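Local coordinates for nucleoid-associated protein HP_0035 (Helicobacter pylori, PDB 3F42) that probably binds DNA as a homodimer and alters its conformation, with a possible part in nucleoid organisation, DNA protection and gene regulation, at the interface of chains A and B and the interface of chains A and C. Sequence-based numbering; all coordinates share one arbitrary frame. Chains: chain A/B/C, protein HP0035.

Contact 1: the interface of chains A and B. Residues chain A 49-53; chain B 71, 75.
B:Asn75 grips the backbone of A:Leu50 with both ends of its carboxamide, while B:Met71, one helical turn earlier, lies across the same strand. The amide oxygen OD1 of B:Asn75 accepts a hydrogen bond from A:Leu50 N at 2.8 Å, and its ND2 donates one to A:Leu50 O at 3.0 Å. Both bonds are nearly straight and each uses an in-plane lone pair of its acceptor. With the A:Leu50 oxygen lying only 4° out of the amide plane, the paired bonds fix the rotation of the carboxamide and give the strand two polar links through one side chain.

B:Met71, modelled as selenomethionine, buries the most surface here. Its CG sits 3.7 Å from A:Leu50 CD2, where the two side chains cross obliquely. A:Leu50 can offer that methyl because its CG is anti to the backbone N (chi1 -179°). The same CG also meets A:Leu53, the two side chains running past each other in opposite directions, with A:Leu53 CB 3.8 Å from B:Met71 CG. Beyond the bend at chi3 (48°), CE comes over the backbone, 3.7 Å from A:Val51 CA.

The site joins strand 50-55 of one subunit to the long helix 63-92 of the other, and the two-fold symmetry of the dimer repeats it with the chains exchanged.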
loop_
_atom_site.group_PDB
_atom_site.type_symbol
_atom_site.label_atom_id
_atom_site.label_comp_id
_atom_site.label_asym_id
_atom_site.label_seq_id
_atom_site.Cartn_x
_atom_site.Cartn_y
_atom_site.Cartn_z
ATOM N N GLU A 49 17.103 8.993 -12.266
ATOM C CA GLU A 49 17.211 9.277 -13.714
ATOM C C GLU A 49 18.304 10.303 -13.997
ATOM O O GLU A 49 18.462 11.315 -13.275
ATOM C CB GLU A 49 15.866 9.794 -14.242
ATOM C CG GLU A 49 14.777 8.717 -14.023
ATOM C CD GLU A 49 13.333 9.170 -14.222
ATOM O OE1 GLU A 49 13.047 10.377 -14.189
ATOM O OE2 GLU A 49 12.473 8.259 -14.349
ATOM N N LEU A 50 19.090 10.015 -15.015
ATOM C CA LEU A 50 20.166 10.907 -15.424
ATOM C C LEU A 50 19.520 11.979 -16.292
ATOM O O LEU A 50 18.925 11.661 -17.328
ATOM C CB LEU A 50 21.213 10.086 -16.189
ATOM C CG LEU A 50 22.412 10.885 -16.665
ATOM C CD1 LEU A 50 23.193 11.466 -15.479
ATOM C CD2 LEU A 50 23.300 9.908 -17.485
ATOM N N VAL A 51 19.642 13.240 -15.865
ATOM C CA VAL A 51 18.910 14.345 -16.521
ATOM C C VAL A 51 19.816 15.342 -17.223
ATOM O O VAL A 51 19.351 16.104 -18.102
ATOM C CB VAL A 51 17.950 15.057 -15.525
ATOM C CG1 VAL A 51 16.887 14.011 -15.012
ATOM C CG2 VAL A 51 18.683 15.637 -14.356
ATOM N N ASP A 52 21.105 15.323 -16.875
ATOM C CA ASP A 52 22.079 16.104 -17.617
ATOM C C ASP A 52 23.443 15.457 -17.561
ATOM O O ASP A 52 23.787 14.749 -16.605
ATOM C CB ASP A 52 22.198 17.571 -17.119
ATOM C CG ASP A 52 22.681 18.537 -18.257
ATOM O OD1 ASP A 52 22.835 18.118 -19.419
ATOM O OD2 ASP A 52 22.871 19.723 -18.003
ATOM N N LEU A 53 24.225 15.718 -18.601
ATOM C CA LEU A 53 25.554 15.090 -18.701
ATOM C C LEU A 53 26.368 16.073 -19.540
ATOM O O LEU A 53 25.929 16.442 -20.656
ATOM C CB LEU A 53 25.405 13.715 -19.361
ATOM C CG LEU A 53 26.617 12.787 -19.428
ATOM C CD1 LEU A 53 26.165 11.333 -19.415
ATOM C CD2 LEU A 53 27.352 13.046 -20.709
HETATM N N MSE B 71 23.353 9.237 -22.136
HETATM C CA MSE B 71 22.158 9.293 -21.271
HETATM C C MSE B 71 21.102 8.219 -21.574
HETATM O O MSE B 71 20.555 7.609 -20.641
HETATM C CB MSE B 71 21.557 10.682 -21.287
HETATM C CG MSE B 71 22.505 11.671 -20.625
HETATM SE SE MSE B 71 21.586 13.400 -20.496
HETATM C CE MSE B 71 19.983 12.970 -19.820
ATOM N N ASN B 75 20.210 5.510 -18.768
ATOM C CA ASN B 75 18.840 5.492 -18.227
ATOM C C ASN B 75 18.157 4.160 -18.479
ATOM O O ASN B 75 17.438 3.663 -17.621
ATOM C CB ASN B 75 18.023 6.675 -18.767
ATOM C CG ASN B 75 18.367 7.941 -18.032
ATOM O OD1 ASN B 75 18.572 7.895 -16.805
ATOM N ND2 ASN B 75 18.449 9.064 -18.747
#

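Contact 2: the interface of chains A and C. Residues chain A 11, 14-15; chain C 11-12, 15, 89, 93.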
loop_
_atom_site.group_PDB
_atom_site.type_symbol
_atom_site.label_atom_id
_atom_site.label_comp_id
_atom_site.label_asym_id
_atom_site.label_seq_id
_atom_site.Cartn_x
_atom_site.Cartn_y
_atom_site.Cartn_z
ATOM N N LEU A 11 -4.418 1.951 6.248
ATOM C CA LEU A 11 -2.969 2.183 6.367
ATOM C C LEU A 11 -2.245 2.047 5.034
ATOM O O LEU A 11 -1.403 2.904 4.683
ATOM C CB LEU A 11 -2.365 1.213 7.375
ATOM C CG LEU A 11 -1.066 1.746 7.956
ATOM C CD1 LEU A 11 -1.452 2.654 9.159
ATOM C CD2 LEU A 11 -0.206 0.553 8.357
ATOM N N GLY A 14 -3.028 5.067 2.867
ATOM C CA GLY A 14 -2.320 6.231 3.408
ATOM C C GLY A 14 -0.830 6.175 3.068
ATOM O O GLY A 14 -0.215 7.192 2.670
HETATM N N MSE A 15 -0.244 4.992 3.225
HETATM C CA MSE A 15 1.173 4.811 2.889
HETATM C C MSE A 15 1.428 5.021 1.400
HETATM O O MSE A 15 2.431 5.656 1.030
HETATM C CB MSE A 15 1.664 3.458 3.361
HETATM C CG MSE A 15 1.863 3.470 4.827
HETATM SE SE MSE A 15 2.397 1.693 5.342
HETATM C CE MSE A 15 4.230 1.833 4.934
ATOM N N LEU C 11 6.577 -0.276 12.245
ATOM C CA LEU C 11 5.497 0.603 11.776
ATOM C C LEU C 11 4.125 0.022 12.129
ATOM O O LEU C 11 3.359 0.637 12.877
ATOM C CB LEU C 11 5.614 0.812 10.250
ATOM C CG LEU C 11 4.734 1.773 9.423
ATOM C CD1 LEU C 11 3.279 1.313 9.338
ATOM C CD2 LEU C 11 4.822 3.225 9.900
ATOM N N LEU C 12 3.839 -1.165 11.587
ATOM C CA LEU C 12 2.568 -1.865 11.810
ATOM C C LEU C 12 2.326 -2.146 13.303
ATOM O O LEU C 12 1.222 -1.923 13.803
ATOM C CB LEU C 12 2.489 -3.168 10.986
ATOM C CG LEU C 12 3.144 -3.288 9.599
ATOM C CD1 LEU C 12 3.304 -4.754 9.221
ATOM C CD2 LEU C 12 2.419 -2.510 8.492
HETATM N N MSE C 15 1.598 1.128 15.109
HETATM C CA MSE C 15 0.220 1.470 14.744
HETATM C C MSE C 15 -0.795 0.619 15.525
HETATM O O MSE C 15 -1.828 1.128 15.979
HETATM C CB MSE C 15 0.010 1.281 13.239
HETATM C CG MSE C 15 -0.833 2.361 12.587
HETATM SE SE MSE C 15 0.067 4.103 12.557
HETATM C CE MSE C 15 1.835 3.539 11.968
ATOM N N ALA C 89 -7.059 5.082 10.320
ATOM C CA ALA C 89 -5.882 4.335 9.858
ATOM C C ALA C 89 -5.149 5.046 8.705
ATOM O O ALA C 89 -3.903 5.039 8.646
ATOM C CB ALA C 89 -6.290 2.919 9.436
ATOM N N LEU C 93 -0.833 6.908 9.446
ATOM C CA LEU C 93 0.367 6.765 8.604
ATOM C C LEU C 93 0.080 6.774 7.101
ATOM O O LEU C 93 1.010 6.701 6.284
ATOM C CB LEU C 93 1.168 5.511 8.990
#
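A:Leu11, A:Gly14 and A:Met15 have regular helical backbones on helix 5-27 and meet two pieces of chain C: C:Leu11, C:Leu12 and C:Met15 of helix 11-19, and C:Ala89 and C:Leu93 at the C-terminal end of helix 63-92 and just past it, where C:Leu93 (phi -144°) has left the helical path.

A:Leu11 is the central side chain, and its two methyls go separate ways. CD1 rests 3.5 Å from C:Met15 CG, a tight carbon contact in which the side chains meet at a slant, and lies 3.9 Å from CB of C:Leu93, whose side chain is modelled only to that atom. CD2 instead faces C:Leu11, whose CD1 is 3.7 Å away; these two leucines reach toward each other tip to tip. C:Leu12 closes over the same methyl, its CD2 being 4.0 Å from A:Leu11 CD2. The branch is delivered by a chi1 of -157°, which keeps CG roughly opposite the backbone N and directs both methyls into the chain C cluster.

A:Met15, a selenomethionine one turn on, slides past C:Leu11 in the opposite direction, its selenium 4.1 Å from C:Leu11 CD1. The patch is thus mainly apolar, a small helix-to-helix seam. Since the protein is a homodimer, this junction of A with a third copy may belong to the crystal or to a higher assembly. Along its edge, A:Met15 CG lies 3.6 Å from C:Leu93 O, the main-chain carbonyl oxygen.

Contact 3: the interface of chains A and B. Residues chain A 66-67, 70-71; chain B 53-55, 70.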
loop_
_atom_site.group_PDB
_atom_site.type_symbol
_atom_site.label_atom_id
_atom_site.label_comp_id
_atom_site.label_asym_id
_atom_site.label_seq_id
_atom_site.Cartn_x
_atom_site.Cartn_y
_atom_site.Cartn_z
HETATM N N MSE A 66 38.342 10.093 -20.324
HETATM C CA MSE A 66 36.910 10.469 -20.358
HETATM C C MSE A 66 36.012 9.388 -19.777
HETATM O O MSE A 66 35.129 9.658 -18.959
HETATM C CB MSE A 66 36.463 10.770 -21.781
HETATM C CG MSE A 66 35.100 11.384 -21.743
HETATM SE SE MSE A 66 34.384 11.379 -23.566
HETATM C CE MSE A 66 34.337 9.496 -23.976
ATOM N N GLN A 67 36.249 8.156 -20.197
ATOM C CA GLN A 67 35.466 7.014 -19.685
ATOM C C GLN A 67 35.617 6.794 -18.186
ATOM O O GLN A 67 34.638 6.508 -17.483
ATOM C CB GLN A 67 35.826 5.768 -20.468
ATOM C CG GLN A 67 35.293 5.866 -21.916
ATOM C CD GLN A 67 35.645 4.683 -22.808
ATOM O OE1 GLN A 67 35.042 4.508 -23.854
ATOM N NE2 GLN A 67 36.638 3.886 -22.415
ATOM N N LEU A 70 33.801 9.664 -16.455
ATOM C CA LEU A 70 32.352 9.402 -16.543
ATOM C C LEU A 70 31.929 8.353 -15.539
ATOM O O LEU A 70 30.970 8.555 -14.774
ATOM C CB LEU A 70 31.940 8.958 -17.944
ATOM C CG LEU A 70 31.827 10.131 -18.922
ATOM C CD1 LEU A 70 31.883 9.594 -20.365
ATOM C CD2 LEU A 70 30.502 10.934 -18.694
HETATM N N MSE A 71 32.615 7.225 -15.523
HETATM C CA MSE A 71 32.236 6.166 -14.581
HETATM C C MSE A 71 32.336 6.594 -13.107
HETATM O O MSE A 71 31.458 6.228 -12.311
HETATM C CB MSE A 71 33.098 4.939 -14.811
HETATM C CG MSE A 71 32.693 4.233 -16.072
HETATM SE SE MSE A 71 33.622 2.532 -16.245
HETATM C CE MSE A 71 32.868 1.633 -14.734
ATOM N N LEU B 53 31.572 0.830 -19.215
ATOM C CA LEU B 53 31.122 1.917 -20.094
ATOM C C LEU B 53 32.082 1.979 -21.256
ATOM O O LEU B 53 33.319 2.078 -21.066
ATOM C CB LEU B 53 31.074 3.276 -19.334
ATOM C CG LEU B 53 30.583 4.562 -20.054
ATOM C CD1 LEU B 53 29.846 5.496 -19.076
ATOM C CD2 LEU B 53 31.742 5.328 -20.674
ATOM N N GLN B 54 31.523 1.952 -22.465
ATOM C CA GLN B 54 32.334 1.927 -23.666
ATOM C C GLN B 54 31.715 2.829 -24.685
ATOM O O GLN B 54 30.492 2.757 -24.926
ATOM C CB GLN B 54 32.412 0.520 -24.245
ATOM C CG GLN B 54 32.999 -0.526 -23.280
ATOM C CD GLN B 54 34.463 -0.325 -22.938
ATOM O OE1 GLN B 54 35.242 0.222 -23.735
ATOM N NE2 GLN B 54 34.860 -0.796 -21.742
ATOM N N ILE B 55 32.553 3.682 -25.264
ATOM C CA ILE B 55 32.133 4.647 -26.292
ATOM C C ILE B 55 32.949 4.408 -27.547
ATOM O O ILE B 55 34.167 4.403 -27.505
ATOM C CB ILE B 55 32.317 6.107 -25.784
ATOM C CG1 ILE B 55 31.541 6.290 -24.462
ATOM C CG2 ILE B 55 31.907 7.157 -26.870
ATOM C CD1 ILE B 55 31.964 7.541 -23.705
ATOM N N LEU B 70 24.808 8.459 -24.510
ATOM C CA LEU B 70 25.225 8.058 -23.173
ATOM C C LEU B 70 24.055 8.109 -22.191
ATOM O O LEU B 70 23.785 7.131 -21.510
ATOM C CB LEU B 70 26.392 8.878 -22.642
ATOM C CG LEU B 70 27.754 8.527 -23.189
ATOM C CD1 LEU B 70 28.707 9.711 -22.916
ATOM C CD2 LEU B 70 28.257 7.260 -22.480
HETATM O O HOH W 1 35.607 2.363 -25.424
#
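One patch of the dimer interface of this YbaB/EbfC-family protein packs A:Gln67 and A:Leu70 of the long helix 63-93 on B:Leu53 and B:Ile55 of strand 50-55, a helix-on-strand contact that ties one subunit to the other. A:Gln67 and B:Leu53 bury the most surface. The glutamine is extended beyond CG (chi2 178°), which carries its amide out to the strand backbone, and OE1 accepts a hydrogen bond from B:Ile55 N at 3.0 Å. The donor approaches tilted 29° from the carbonyl plane.

A water adds a second link: it lies 2.7 Å from A:Gln67 OE1 and 2.8 Å from B:Gln54 OE1, joining two side chains whose amide planes stand 80° apart. The same water is also within reach of B:Ile55 O. Thus A:Gln67 OE1 is shared between a main-chain N-H and the water, which should hold the amide in place.

Nearer the backbone of A:Gln67, its aliphatic part lies slantwise against B:Leu53, with A:Gln67 CG 3.8 Å from the leucine CD2. A:Leu70 crosses B:Ile55 at about a right angle, its CD1 3.9 Å from B:Ile55 CD1. The same A:Leu70 methyl also points at its counterpart, B:Leu70, the two leucines meeting tip to tip with their CD1 atoms 4.1 Å apart.

Contacts 1 and 3 belong to one dimer interface, their C-alpha centres about 13 Å apart. Both set strand 50-55 of one subunit against the long C-terminal helix of the other, with the roles exchanged: A:Leu53 with B:Met71 in contact 1, and B:Leu53 with A:Met71 in contact 3. Together they show the reciprocal clasp expected of the two-fold homodimer. Contact 2 lies about 34 Å from contact 1 and 44 Å from contact 3, centre to centre, and uses helix 5-27 of A with helix 11-19 and the far end of the long helix of C. It is thus separate from the dimer clasp and could join dimers into the deposited assembly of four copies.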